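Local coordinates for protein catechol 1,2 dioxygenase (Acinetobacter radioresistens, PDB 2XSU) that probably catalyses intradiol ring cleavage of catechol by dioxygen to cis,cis-muconate, using a ferric ion, and carries bound phospholipid in its homodimer, at residues L61-D66 against E206-A211; H160-G165 against K172-F177; G165-F170 against P223-Y228. The protein carries 1 engineered substitution. All coordinates share one frame; numbering follows the deposited sequence.

How the contacts relate
The first segment met from the N terminus lies on helix 54-69, and contact 1 closes a long loop by joining it to the start of helix 208-215 across 139 intervening residues. Inside that span lies contact 2, a short closure in which 160-165 meets 172-177 within the loop between strands 155-159 and 180-184. Contact 3 runs from 165-170, in the same loop, to strand 221-231, so it crosses both others along the chain. Contacts 2 and 3 share Gly165 and touch through Gln174; contact 1 stands apart, its centre about 22 Å from that of contact 3. Together they tie the helical N-terminal part, the loop that supplies one iron ligand and the central sheet.

Contact 1 of 3, residues L61-D66 against E206-A211; sequences LEYLTD and EGTTQA. With PIE (1,2-diacyl-sn-glycero-3-phosphoinositol), chain C.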
loop_
_atom_site.group_PDB
_atom_site.type_symbol
_atom_site.label_atom_id
_atom_site.label_comp_id
_atom_site.label_asym_id
_atom_site.label_seq_id
_atom_site.Cartn_x
_atom_site.Cartn_y
_atom_site.Cartn_z
ATOM N N LEU A 61 0.278 -5.492 -5.542
ATOM C CA LEU A 61 -0.804 -5.039 -4.652
ATOM C C LEU A 61 -0.952 -5.940 -3.415
ATOM O O LEU A 61 -1.209 -5.457 -2.303
ATOM C CB LEU A 61 -2.123 -4.926 -5.424
ATOM C CG LEU A 61 -2.203 -3.778 -6.410
ATOM C CD1 LEU A 61 -3.591 -3.818 -7.026
ATOM C CD2 LEU A 61 -1.964 -2.409 -5.744
ATOM N N GLU A 62 -0.766 -7.248 -3.599
ATOM C CA GLU A 62 -0.788 -8.186 -2.483
ATOM C C GLU A 62 0.367 -7.903 -1.503
ATOM O O GLU A 62 0.171 -7.918 -0.276
ATOM C CB GLU A 62 -0.776 -9.622 -2.994
ATOM C CG GLU A 62 -2.139 -9.986 -3.647
ATOM C CD GLU A 62 -2.056 -11.051 -4.728
ATOM O OE1 GLU A 62 -1.034 -11.772 -4.816
ATOM O OE2 GLU A 62 -3.051 -11.170 -5.500
ATOM N N TYR A 63 1.540 -7.617 -2.062
ATOM C CA TYR A 63 2.692 -7.210 -1.238
ATOM C C TYR A 63 2.377 -5.946 -0.431
ATOM O O TYR A 63 2.604 -5.935 0.801
ATOM C CB TYR A 63 3.935 -6.973 -2.102
ATOM C CG TYR A 63 5.099 -6.480 -1.262
ATOM C CD1 TYR A 63 5.856 -7.375 -0.506
ATOM C CD2 TYR A 63 5.407 -5.118 -1.208
ATOM C CE1 TYR A 63 6.903 -6.920 0.322
ATOM C CE2 TYR A 63 6.439 -4.649 -0.387
ATOM C CZ TYR A 63 7.174 -5.567 0.368
ATOM O OH TYR A 63 8.193 -5.084 1.166
ATOM N N LEU A 64 1.852 -4.908 -1.099
ATOM C CA LEU A 64 1.511 -3.658 -0.394
ATOM C C LEU A 64 0.458 -3.875 0.681
ATOM O O LEU A 64 0.571 -3.296 1.769
ATOM C CB LEU A 64 1.108 -2.536 -1.355
ATOM C CG LEU A 64 2.286 -2.066 -2.233
ATOM C CD1 LEU A 64 1.806 -1.042 -3.224
ATOM C CD2 LEU A 64 3.470 -1.484 -1.403
ATOM N N THR A 65 -0.545 -4.718 0.391
ATOM C CA THR A 65 -1.552 -5.092 1.394
ATOM C C THR A 65 -0.884 -5.751 2.626
ATOM O O THR A 65 -1.134 -5.346 3.782
ATOM C CB THR A 65 -2.578 -6.075 0.789
ATOM O OG1 THR A 65 -3.327 -5.397 -0.243
ATOM C CG2 THR A 65 -3.546 -6.582 1.868
ATOM N N ASP A 66 -0.016 -6.723 2.377
ATOM C CA ASP A 66 0.688 -7.444 3.464
ATOM C C ASP A 66 1.570 -6.500 4.285
ATOM O O ASP A 66 1.597 -6.603 5.522
ATOM C CB ASP A 66 1.555 -8.569 2.911
ATOM C CG ASP A 66 0.737 -9.708 2.311
ATOM O OD1 ASP A 66 -0.491 -9.720 2.496
ATOM O OD2 ASP A 66 1.365 -10.559 1.647
ATOM N N GLU A 206 11.154 -12.261 9.178
ATOM C CA GLU A 206 10.057 -12.904 8.463
ATOM C C GLU A 206 9.036 -11.902 7.923
ATOM O O GLU A 206 7.979 -12.287 7.386
ATOM C CB GLU A 206 9.353 -13.931 9.372
ATOM C CG GLU A 206 10.265 -15.058 9.850
ATOM C CD GLU A 206 11.099 -15.672 8.726
ATOM O OE1 GLU A 206 10.515 -16.143 7.724
ATOM O OE2 GLU A 206 12.351 -15.680 8.842
ATOM N N GLY A 207 9.370 -10.616 8.034
ATOM C CA GLY A 207 8.433 -9.544 7.659
ATOM C C GLY A 207 8.547 -9.150 6.192
ATOM O O GLY A 207 9.400 -9.648 5.450
ATOM N N THR A 208 7.675 -8.221 5.784
ATOM C CA THR A 208 7.568 -7.828 4.388
ATOM C C THR A 208 8.754 -7.021 3.857
ATOM O O THR A 208 9.148 -7.190 2.709
ATOM C CB THR A 208 6.260 -7.033 4.111
ATOM O OG1 THR A 208 6.165 -5.948 5.028
ATOM C CG2 THR A 208 5.020 -7.946 4.293
ATOM N N THR A 209 9.329 -6.156 4.696
ATOM C CA THR A 209 10.452 -5.348 4.241
ATOM C C THR A 209 11.672 -6.229 3.911
ATOM O O THR A 209 12.247 -6.132 2.810
ATOM C CB THR A 209 10.793 -4.202 5.247
ATOM O OG1 THR A 209 9.598 -3.441 5.514
ATOM C CG2 THR A 209 11.842 -3.280 4.629
ATOM N N GLN A 210 12.016 -7.134 4.831
ATOM C CA GLN A 210 13.127 -8.050 4.589
ATOM C C GLN A 210 12.846 -8.981 3.411
ATOM O O GLN A 210 13.751 -9.290 2.640
ATOM C CB GLN A 210 13.494 -8.834 5.857
ATOM C CG GLN A 210 14.886 -9.495 5.743
ATOM C CD GLN A 210 16.006 -8.480 5.513
ATOM O OE1 GLN A 210 16.179 -7.575 6.314
ATOM N NE2 GLN A 210 16.751 -8.613 4.406
ATOM N N ALA A 211 11.581 -9.379 3.226
ATOM C CA ALA A 211 11.263 -10.208 2.067
ATOM C C ALA A 211 11.648 -9.518 0.763
ATOM O O ALA A 211 12.214 -10.143 -0.148
ATOM C CB ALA A 211 9.773 -10.580 2.069
HETATM P P PIE C . 7.636 -12.222 -1.129
HETATM O O11 PIE C . 7.449 -13.371 -2.003
HETATM O O12 PIE C . 8.070 -10.835 -1.969
HETATM O O13 PIE C . 9.073 -12.638 -0.239
HETATM O O14 PIE C . 6.721 -11.970 -0.010
HETATM C C1 PIE C . 8.333 -13.004 -3.210
HETATM C C2 PIE C . 7.280 -12.365 -4.142
HETATM C C3 PIE C . 7.782 -10.939 -4.407
HETATM O O31 PIE C . 6.721 -9.970 -4.530
HETATM O O32 PIE C . 7.648 -8.316 -3.325
HETATM C C31 PIE C . 7.203 -8.700 -4.405
HETATM C C32 PIE C . 7.182 -7.758 -5.608
HETATM C C33 PIE C . 6.319 -6.531 -5.324
HETATM C C34 PIE C . 7.176 -5.317 -4.968
HETATM C C35 PIE C . 6.587 -4.050 -5.586
HETATM C C36 PIE C . 6.658 -2.871 -4.619
HETATM C C37 PIE C . 7.858 -1.986 -4.952
HETATM C C38 PIE C . 7.599 -0.541 -4.534
HETATM C C39 PIE C . 8.290 0.341 -5.360
HETATM C C40 PIE C . 7.924 1.677 -5.522
HETATM C C41 PIE C . 6.842 2.248 -4.863
HETATM C C42 PIE C . 7.314 3.187 -3.746
HETATM O O21 PIE C . 7.007 -13.119 -5.393
HETATM O O22 PIE C . 9.072 -13.858 -5.991
HETATM C C21 PIE C . 8.023 -13.295 -6.310
HETATM C C22 PIE C . 7.865 -12.877 -7.783
HETATM C C23 PIE C . 7.044 -11.624 -8.091
HETATM C C24 PIE C . 6.973 -11.385 -9.607
HETATM C C25 PIE C . 7.549 -10.018 -9.990
HETATM C C26 PIE C . 6.620 -8.893 -9.537
HETATM C C27 PIE C . 7.128 -7.532 -10.001
HETATM C C28 PIE C . 6.528 -6.407 -9.155
HETATM C C29 PIE C . 5.269 -5.838 -9.810
HETATM C C47 PIE C . 4.798 -4.556 -9.125
HETATM C C48 PIE C . 3.524 -4.047 -9.797
HETATM C C49 PIE C . 3.316 -2.554 -9.542
HETATM C C50 PIE C . 1.847 -2.217 -9.262
HETATM C C51 PIE C . 1.542 -2.106 -7.759
HETATM C "C1'" PIE C . 5.423 -13.803 2.918
HETATM C "C2'" PIE C . 4.531 -14.780 2.211
HETATM C "C3'" PIE C . 5.250 -15.260 0.938
HETATM C "C4'" PIE C . 5.626 -14.132 0.067
HETATM C "C5'" PIE C . 6.487 -13.105 0.812
HETATM C "C6'" PIE C . 5.720 -12.582 2.055
HETATM O "O1'" PIE C . 4.752 -13.288 4.081
HETATM O "O2'" PIE C . 4.237 -15.913 3.010
HETATM O "O3'" PIE C . 4.424 -16.184 0.217
HETATM O "O4'" PIE C . 5.183 -13.797 -1.231
HETATM O "O6'" PIE C . 6.563 -11.678 2.781
HETATM C C52 PIE C . 2.459 -1.118 -7.015
HETATM C C53 PIE C . 1.969 0.324 -7.141
HETATM C C54 PIE C . 0.637 0.534 -6.413
HETATM C C55 PIE C . 0.627 1.866 -5.659
HETATM C C43 PIE C . 7.375 2.477 -2.385
HETATM C C44 PIE C . 6.715 3.297 -1.277
HETATM C C45 PIE C . 7.616 3.355 -0.044
HETATM C C46 PIE C . 6.951 2.664 1.137
HETATM O O HOH W 1 7.366 -3.713 3.697
#
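Tyr63 of helix 54-69 reaches across to Thr208 in the first turn of helix 208-215, a helix-to-helix contact that joins the helical N-terminal region to the catalytic dioxygenase domain beside a bound phospholipid. The tight part is centred on the tyrosine. Its CG lies anti to the backbone N (chi1 177°), which carries the ring out toward the second helix even though the side chain does not set off in that direction. The hydroxyl donates to the backbone carbonyl of Thr208, with Tyr63 OH to Thr208 O 2.8 Å. This oxygen lies at the edge of the ring, in its plane, yet the hydroxyl stands well above the carbonyl plane, 69° out of it, and is not directed at a lone pair. Carbon packing continues with Tyr63 CE1 at 3.8 Å from Thr208 CB.

The hydroxyl is gripped a second time: water 1 donates to Tyr63 OH and to Thr209 OG1, and is also hydrogen-bonded to Thr208 OG1. Glu72 fixes this end of the helix from outside, bonding both Thr208 N and Thr209 OG1.

Contact is looser toward Asp66, which is partly exposed. Only carbon packing joins it to the second helix, Asp66 CB lying 3.8 Å from Thr208 CG2, while its carboxylate makes a salt bridge to Arg308 of the second subunit. The lipid lines the other flank. Leu61 and Leu64 meet its hydrocarbon chain, with Leu64 CD1 3.7 Å from C54. Lys215 NZ hydrogen-bonds to the lipid, and Tyr63 and Ala211 lie by its more polar portion: ring atom CD1 of Tyr63 comes within 3.5 Å of the ester carbonyl oxygen O32, and Ala211 CB approaches phosphate oxygen O13 to 3.2 Å.

Contact 2 of 3, residues H160-G165 against K172-F177; sequences HANSLG and KSQSDF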
loop_
_atom_site.group_PDB
_atom_site.type_symbol
_atom_site.label_atom_id
_atom_site.label_comp_id
_atom_site.label_asym_id
_atom_site.label_seq_id
_atom_site.Cartn_x
_atom_site.Cartn_y
_atom_site.Cartn_z
ATOM N N HIS A 160 15.609 5.316 21.686
ATOM C CA HIS A 160 16.586 4.369 21.104
ATOM C C HIS A 160 16.275 2.915 21.505
ATOM O O HIS A 160 15.404 2.670 22.373
ATOM C CB HIS A 160 18.034 4.783 21.454
ATOM C CG HIS A 160 18.433 4.584 22.889
ATOM N ND1 HIS A 160 18.721 3.343 23.435
ATOM C CD2 HIS A 160 18.658 5.492 23.873
ATOM C CE1 HIS A 160 19.082 3.503 24.703
ATOM N NE2 HIS A 160 19.068 4.795 24.987
ATOM N N ALA A 161 16.987 1.993 20.862
ATOM C CA ALA A 161 16.845 0.545 21.070
ATOM C C ALA A 161 17.544 0.019 22.323
ATOM O O ALA A 161 18.553 0.601 22.826
ATOM C CB ALA A 161 17.344 -0.221 19.844
ATOM N N ASN A 162 17.010 -1.094 22.813
ATOM C CA ASN A 162 17.650 -1.819 23.933
ATOM C C ASN A 162 18.830 -2.695 23.481
ATOM O O ASN A 162 19.284 -2.595 22.325
ATOM C CB ASN A 162 16.604 -2.601 24.768
ATOM C CG ASN A 162 16.139 -3.891 24.100
ATOM O OD1 ASN A 162 16.527 -4.245 22.973
ATOM N ND2 ASN A 162 15.292 -4.625 24.832
ATOM N N SER A 163 19.320 -3.551 24.385
ATOM C CA SER A 163 20.532 -4.353 24.109
ATOM C C SER A 163 20.344 -5.422 23.037
ATOM O O SER A 163 21.341 -5.978 22.551
ATOM C CB SER A 163 21.070 -5.006 25.385
ATOM O OG SER A 163 20.349 -6.174 25.702
ATOM N N LEU A 164 19.078 -5.671 22.687
ATOM C CA LEU A 164 18.702 -6.643 21.654
ATOM C C LEU A 164 18.306 -5.969 20.336
ATOM O O LEU A 164 17.939 -6.651 19.352
ATOM C CB LEU A 164 17.573 -7.568 22.167
ATOM C CG LEU A 164 17.753 -8.214 23.551
ATOM C CD1 LEU A 164 16.587 -9.157 23.889
ATOM C CD2 LEU A 164 19.049 -8.941 23.654
ATOM N N GLY A 165 18.373 -4.631 20.303
ATOM C CA GLY A 165 17.965 -3.867 19.124
ATOM C C GLY A 165 16.461 -3.639 19.018
ATOM O O GLY A 165 15.975 -3.327 17.923
ATOM N N LYS A 172 6.326 -5.316 23.139
ATOM C CA LYS A 172 5.429 -5.215 24.294
ATOM C C LYS A 172 5.969 -5.835 25.587
ATOM O O LYS A 172 5.359 -5.656 26.647
ATOM C CB LYS A 172 4.033 -5.762 23.967
ATOM C CG LYS A 172 3.158 -4.766 23.225
ATOM C CD LYS A 172 2.091 -5.490 22.406
ATOM C CE LYS A 172 1.713 -4.660 21.188
ATOM N NZ LYS A 172 1.410 -5.522 20.004
ATOM N N SER A 173 7.096 -6.542 25.497
ATOM C CA SER A 173 7.805 -7.055 26.676
ATOM C C SER A 173 8.536 -5.985 27.508
ATOM O O SER A 173 8.797 -6.178 28.701
ATOM C CB SER A 173 8.782 -8.163 26.273
ATOM O OG SER A 173 9.991 -7.646 25.759
ATOM N N GLN A 174 8.885 -4.859 26.891
ATOM C CA GLN A 174 9.491 -3.771 27.647
ATOM C C GLN A 174 8.438 -2.970 28.373
ATOM O O GLN A 174 7.280 -2.909 27.938
ATOM C CB GLN A 174 10.273 -2.827 26.726
ATOM C CG GLN A 174 11.471 -3.460 26.101
ATOM C CD GLN A 174 12.280 -2.455 25.287
ATOM O OE1 GLN A 174 12.610 -1.377 25.775
ATOM N NE2 GLN A 174 12.571 -2.803 24.038
ATOM N N SER A 175 8.844 -2.338 29.472
ATOM C CA SER A 175 7.961 -1.438 30.185
ATOM C C SER A 175 7.579 -0.301 29.234
ATOM O O SER A 175 8.355 0.077 28.328
ATOM C CB SER A 175 8.614 -0.907 31.472
ATOM O OG SER A 175 9.874 -0.280 31.241
ATOM N N ASP A 176 6.375 0.226 29.410
ATOM C CA ASP A 176 5.964 1.393 28.645
ATOM C C ASP A 176 6.987 2.535 28.775
ATOM O O ASP A 176 7.495 2.845 29.875
ATOM C CB ASP A 176 4.579 1.877 29.077
ATOM C CG ASP A 176 3.625 0.735 29.327
ATOM O OD1 ASP A 176 3.358 -0.049 28.376
ATOM O OD2 ASP A 176 3.151 0.632 30.476
ATOM N N PHE A 177 7.296 3.115 27.617
ATOM C CA PHE A 177 8.255 4.224 27.446
ATOM C C PHE A 177 9.705 3.933 27.843
ATOM O O PHE A 177 10.491 4.861 28.000
ATOM C CB PHE A 177 7.752 5.514 28.101
ATOM C CG PHE A 177 6.582 6.113 27.388
ATOM C CD1 PHE A 177 6.753 6.712 26.143
ATOM C CD2 PHE A 177 5.316 6.082 27.961
ATOM C CE1 PHE A 177 5.668 7.286 25.457
ATOM C CE2 PHE A 177 4.223 6.650 27.304
ATOM C CZ PHE A 177 4.402 7.250 26.034
#
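Asn162 and Gln174 bring their side-chain amides together across the loop, and they are the pair that joins 160-165 to 172-177. Between the two segments the interaction is packing alone. The amides lie face to face and offset, their planes 8° apart, with Gln174 NE2 almost straight above Asn162 ND2. These two nitrogens are 3.4 Å apart, Asn162 ND2 to Gln174 NE2, but both are donors and do not bond to each other; Asn162 CG is also 3.7 Å from Gln174 NE2. Gln174 gets there with an extended chain beyond CG (chi2 -175°).

The hydrogen bonds that hold these amides are made within the loop. Asn162 OD1 accepts from Leu164 N at 2.9 Å, forming an Asx turn, with the donor 60° out of the amide carbonyl plane. The same oxygen also receives Asn166 N, so two backbone amides fix the group. Around it the backbone forms a type I beta turn, closed by Gly165 N bonding to Asn162 O at 3.0 Å. On the other segment Gln174 NE2 bonds to Asp171 OD1 and to the backbone oxygen of Asn166, while its OE1 accepts from Asn178. Both ends of that amide are thereby held, which sets which way round it is turned and places its nitrogen over the face of the Asn162 amide.

The two segments lie in the connection between antiparallel strands 155-159 and 180-184. His160 bonds through NE2 to Thr195 of strand 190-196, and the residues enclosed between the segments include the iron ligand Tyr167.

Contact 3 of 3, residues G165-F170 against P223-Y228; sequences GNYSFF and PSHVHY. With FE (Fe (III) ion), chain B.
This is a metal-mediated contact at the active site: the ferric ion links Tyr167, in the loop after strand 155-159, to His225 and His227 on strand 221-231. The phenolic oxygen, Tyr167 OH, lies 1.9 Å from the iron. The histidines coordinate through their NE2 atoms, His225 NE2 and His227 NE2 each 2.1 Å from the iron. Water 3 and Tyr201 complete the five ligands, the two-tyrosine, two-histidine iron site of intradiol dioxygenases.

The three side chains converge with the tyrosine at about a right angle to each histidine. His225 CG sits between the backbone N and the carbonyl carbon (chi1 58°), which brings the ring end to the iron although the side chain does not start out toward the loop. Tyr167 OH and His227 NE2 come within 3.1 Å because both bind the metal, not through a hydrogen bond, and the phenolic oxygen lies in the plane of the His227 ring at its edge. Second-shell bonds fix the ligands. His225 ND1 donates to Pro223 O at 2.8 Å in a nearly straight bond (177°), holding the ring's rotation and leaving NE2 to the iron. Water 2 bridges the segments, giving hydrogen bonds to Tyr167 OH at 2.6 Å and to His225 O.

Trp159 of strand 155-159 stacks on the His227 ring and also touches Tyr167. Strand 221-231 runs antiparallel between strands 155-159 and 238-244, while Arg180 of strand 180-184 packs against Tyr167.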
loop_
_atom_site.group_PDB
_atom_site.type_symbol
_atom_site.label_atom_id
_atom_site.label_comp_id
_atom_site.label_asym_id
_atom_site.label_seq_id
_atom_site.Cartn_x
_atom_site.Cartn_y
_atom_site.Cartn_z
ATOM N N GLY A 165 18.373 -4.631 20.303
ATOM C CA GLY A 165 17.965 -3.867 19.124
ATOM C C GLY A 165 16.461 -3.639 19.018
ATOM O O GLY A 165 15.975 -3.327 17.923
ATOM N N ASN A 166 15.743 -3.735 20.150
ATOM C CA ASN A 166 14.271 -3.574 20.173
ATOM C C ASN A 166 13.830 -2.281 20.868
ATOM O O ASN A 166 14.486 -1.814 21.813
ATOM C CB ASN A 166 13.594 -4.775 20.880
ATOM C CG ASN A 166 13.879 -6.121 20.202
ATOM O OD1 ASN A 166 14.091 -7.147 20.882
ATOM N ND2 ASN A 166 13.892 -6.134 18.883
ATOM N N TYR A 167 12.701 -1.727 20.413
ATOM C CA TYR A 167 12.155 -0.474 20.929
ATOM C C TYR A 167 10.891 -0.727 21.744
ATOM O O TYR A 167 10.075 -1.582 21.378
ATOM C CB TYR A 167 11.775 0.437 19.768
ATOM C CG TYR A 167 12.923 1.127 19.057
ATOM C CD1 TYR A 167 13.168 2.483 19.275
ATOM C CD2 TYR A 167 13.696 0.453 18.118
ATOM C CE1 TYR A 167 14.177 3.126 18.612
ATOM C CE2 TYR A 167 14.734 1.099 17.438
ATOM C CZ TYR A 167 14.953 2.423 17.683
ATOM O OH TYR A 167 15.950 3.095 17.005
ATOM N N SER A 168 10.724 0.025 22.823
ATOM C CA SER A 168 9.510 -0.096 23.637
ATOM C C SER A 168 8.278 0.333 22.831
ATOM O O SER A 168 8.379 1.050 21.814
ATOM C CB SER A 168 9.631 0.708 24.936
ATOM O OG SER A 168 9.693 2.114 24.648
ATOM N N PHE A 169 7.128 -0.150 23.317
ATOM C CA PHE A 169 5.803 0.059 22.747
ATOM C C PHE A 169 5.597 -0.941 21.635
ATOM O O PHE A 169 4.616 -1.681 21.644
ATOM C CB PHE A 169 5.544 1.525 22.330
ATOM C CG PHE A 169 4.152 1.765 21.803
ATOM C CD1 PHE A 169 3.103 2.029 22.691
ATOM C CD2 PHE A 169 3.891 1.716 20.431
ATOM C CE1 PHE A 169 1.796 2.254 22.207
ATOM C CE2 PHE A 169 2.604 1.930 19.938
ATOM C CZ PHE A 169 1.556 2.203 20.840
ATOM N N PHE A 170 6.537 -0.997 20.697
ATOM C CA PHE A 170 6.530 -2.001 19.648
ATOM C C PHE A 170 6.891 -3.387 20.162
ATOM O O PHE A 170 6.236 -4.370 19.795
ATOM C CB PHE A 170 7.397 -1.535 18.467
ATOM C CG PHE A 170 6.933 -0.231 17.915
ATOM C CD1 PHE A 170 5.881 -0.186 17.004
ATOM C CD2 PHE A 170 7.472 0.965 18.372
ATOM C CE1 PHE A 170 5.399 1.013 16.540
ATOM C CE2 PHE A 170 6.999 2.172 17.913
ATOM C CZ PHE A 170 5.950 2.200 16.981
ATOM N N PRO A 223 23.071 0.765 11.695
ATOM C CA PRO A 223 24.059 0.898 12.794
ATOM C C PRO A 223 23.380 1.438 14.041
ATOM O O PRO A 223 22.286 2.059 13.962
ATOM C CB PRO A 223 25.061 1.932 12.271
ATOM C CG PRO A 223 24.178 2.847 11.393
ATOM C CD PRO A 223 23.193 1.874 10.727
ATOM N N SER A 224 24.026 1.238 15.180
ATOM C CA SER A 224 23.543 1.800 16.464
ATOM C C SER A 224 23.345 3.320 16.339
ATOM O O SER A 224 24.134 4.036 15.674
ATOM C CB SER A 224 24.546 1.527 17.561
ATOM O OG SER A 224 25.771 2.128 17.201
ATOM N N HIS A 225 22.273 3.820 16.974
ATOM C CA HIS A 225 21.946 5.254 16.878
ATOM C C HIS A 225 20.963 5.649 17.989
ATOM O O HIS A 225 20.281 4.801 18.574
ATOM C CB HIS A 225 21.294 5.586 15.503
ATOM C CG HIS A 225 20.039 4.801 15.223
ATOM N ND1 HIS A 225 20.060 3.520 14.700
ATOM C CD2 HIS A 225 18.724 5.108 15.411
ATOM C CE1 HIS A 225 18.820 3.073 14.575
ATOM N NE2 HIS A 225 17.986 4.015 14.989
ATOM N N VAL A 226 20.919 6.944 18.273
ATOM C CA VAL A 226 19.912 7.515 19.181
ATOM C C VAL A 226 19.181 8.619 18.415
ATOM O O VAL A 226 19.813 9.498 17.798
ATOM C CB VAL A 226 20.598 8.096 20.465
ATOM C CG1 VAL A 226 19.566 8.828 21.366
ATOM C CG2 VAL A 226 21.314 6.966 21.255
ATOM N N HIS A 227 17.846 8.576 18.448
ATOM C CA HIS A 227 17.018 9.550 17.742
ATOM C C HIS A 227 16.794 10.804 18.586
ATOM O O HIS A 227 16.671 10.706 19.814
ATOM C CB HIS A 227 15.627 8.912 17.528
ATOM C CG HIS A 227 15.612 7.770 16.568
ATOM N ND1 HIS A 227 15.513 7.967 15.209
ATOM C CD2 HIS A 227 15.629 6.417 16.749
ATOM C CE1 HIS A 227 15.491 6.792 14.590
ATOM N NE2 HIS A 227 15.591 5.836 15.498
ATOM N N TYR A 228 16.643 11.952 17.914
ATOM C CA TYR A 228 16.335 13.232 18.555
ATOM C C TYR A 228 15.258 14.018 17.816
ATOM O O TYR A 228 15.327 14.155 16.595
ATOM C CB TYR A 228 17.572 14.133 18.543
ATOM C CG TYR A 228 18.644 13.831 19.535
ATOM C CD1 TYR A 228 19.456 12.701 19.390
ATOM C CD2 TYR A 228 18.901 14.716 20.607
ATOM C CE1 TYR A 228 20.466 12.430 20.313
ATOM C CE2 TYR A 228 19.935 14.459 21.525
ATOM C CZ TYR A 228 20.709 13.306 21.358
ATOM O OH TYR A 228 21.711 13.007 22.233
HETATM FE FE FE B . 15.880 3.792 15.194
HETATM O O HOH W 2 18.182 2.933 18.368
HETATM O O HOH W 3 14.150 3.626 13.937
#